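Local coordinates for protein bitiscetin (Bitis arietans, PDB 1JWI) that binds von Willebrand factor and induces its interaction with platelet GPIbalpha through the A1 domain, resulting in platelet aggregation, at residues A[113-116]-A[117-121]. Residues are numbered along the deposited sequence; the frame is centred on the assembly and turned at random.
Sequences TDLP and CGEKN
P116 and E119 meet at the two ends of a type I beta turn, where E119 N donates to P116 O over 3.0 Å. The bond is nearly straight at the hydrogen (164°), but the donor stands well above the carbonyl plane, 54° out of it. The side chain of E119 starts out toward 113-116: its CB packs 3.3 Å from P116 O, and with CG anti to the backbone N (chi1 -168°) and the chain extended beyond it, the carboxylate is carried across to the side chains of L115 and P116. There its two oxygens part. OE2 reaches the proline ring, 4.0 Å from P116 CD, whereas OE1 lies against the forked end of L115, 4.1 Å from L115 CD1 and almost as near CD2; both are van der Waals contacts on aliphatic carbon.

In the C-type lectin-like fold of this snaclec, the turn takes the chain out of strand 112-115, an outer strand, within this chain, of a three-stranded antiparallel sheet, toward strand 121-126 of the other sheet. At the start of that second strand N121 grips OE1 as well, its ND2 giving a short, straight bond of 2.7 Å to E119 OE1. The acceptor uses its anti lone pair and lies practically in the amide plane of N121, a geometry that limits the rotation of the carboxylate. The same ND2 sits 4.2 Å from L115 CD1.

W67 of strand 66-72 touches both L115 and N121. Within the turn C117 points away from 113-116 overall, although its CB still touches P116 C, and its SG, anti to its own carbonyl carbon, forms the disulfide with C100, whose backbone pairs with L115.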
loop_
_atom_site.group_PDB
_atom_site.type_symbol
_atom_site.label_atom_id
_atom_site.label_comp_id
_atom_site.label_asym_id
_atom_site.label_seq_id
_atom_site.Cartn_x
_atom_site.Cartn_y
_atom_site.Cartn_z
ATOM N N THR A 113 7.058 4.176 6.422
ATOM C CA THR A 113 6.026 4.416 5.418
ATOM C C THR A 113 6.309 3.644 4.124
ATOM O O THR A 113 7.468 3.404 3.782
ATOM C CB THR A 113 5.919 5.939 5.109
ATOM O OG1 THR A 113 4.782 6.189 4.270
ATOM C CG2 THR A 113 7.177 6.439 4.424
ATOM N N ASP A 114 5.249 3.247 3.422
ATOM C CA ASP A 114 5.382 2.512 2.165
ATOM C C ASP A 114 5.592 3.499 1.024
ATOM O O ASP A 114 4.865 4.481 0.908
ATOM C CB ASP A 114 4.134 1.665 1.897
ATOM C CG ASP A 114 2.868 2.488 1.877
ATOM O OD1 ASP A 114 2.159 2.465 0.844
ATOM O OD2 ASP A 114 2.584 3.160 2.888
ATOM N N LEU A 115 6.577 3.219 0.176
ATOM C CA LEU A 115 6.922 4.102 -0.935
ATOM C C LEU A 115 7.191 3.354 -2.235
ATOM O O LEU A 115 7.402 2.144 -2.234
ATOM C CB LEU A 115 8.184 4.893 -0.575
ATOM C CG LEU A 115 8.150 5.747 0.693
ATOM C CD1 LEU A 115 9.570 6.073 1.148
ATOM C CD2 LEU A 115 7.360 7.011 0.405
ATOM N N PRO A 116 7.190 4.077 -3.369
ATOM C CA PRO A 116 7.454 3.444 -4.666
ATOM C C PRO A 116 8.912 2.994 -4.639
ATOM O O PRO A 116 9.800 3.801 -4.381
ATOM C CB PRO A 116 7.231 4.582 -5.666
ATOM C CG PRO A 116 6.262 5.486 -4.953
ATOM C CD PRO A 116 6.805 5.487 -3.546
ATOM N N CYS A 117 9.158 1.717 -4.895
ATOM C CA CYS A 117 10.514 1.186 -4.874
ATOM C C CYS A 117 11.450 1.877 -5.864
ATOM O O CYS A 117 12.666 1.862 -5.684
ATOM C CB CYS A 117 10.496 -0.307 -5.178
ATOM S SG CYS A 117 9.684 -1.365 -3.939
ATOM N N GLY A 118 10.884 2.482 -6.905
ATOM C CA GLY A 118 11.697 3.153 -7.906
ATOM C C GLY A 118 12.055 4.597 -7.598
ATOM O O GLY A 118 12.731 5.258 -8.392
ATOM N N GLU A 119 11.603 5.089 -6.449
ATOM C CA GLU A 119 11.878 6.460 -6.019
ATOM C C GLU A 119 13.328 6.569 -5.540
ATOM O O GLU A 119 13.850 5.640 -4.926
ATOM C CB GLU A 119 10.928 6.826 -4.875
ATOM C CG GLU A 119 10.887 8.294 -4.496
ATOM C CD GLU A 119 9.955 8.560 -3.321
ATOM O OE1 GLU A 119 10.361 8.320 -2.163
ATOM O OE2 GLU A 119 8.810 9.002 -3.557
ATOM N N LYS A 120 13.977 7.697 -5.810
ATOM C CA LYS A 120 15.364 7.877 -5.381
ATOM C C LYS A 120 15.454 8.603 -4.037
ATOM O O LYS A 120 15.055 9.762 -3.913
ATOM C CB LYS A 120 16.161 8.638 -6.446
ATOM C CG LYS A 120 16.333 7.862 -7.746
ATOM C CD LYS A 120 17.185 8.615 -8.755
ATOM C CE LYS A 120 17.153 7.926 -10.110
ATOM N NZ LYS A 120 17.554 6.490 -10.031
ATOM N N ASN A 121 15.983 7.910 -3.033
ATOM C CA ASN A 121 16.112 8.476 -1.694
ATOM C C ASN A 121 17.438 8.109 -1.064
ATOM O O ASN A 121 18.110 7.177 -1.506
ATOM C CB ASN A 121 15.023 7.924 -0.765
ATOM C CG ASN A 121 13.634 8.356 -1.156
ATOM O OD1 ASN A 121 13.358 9.547 -1.282
ATOM N ND2 ASN A 121 12.739 7.386 -1.334
#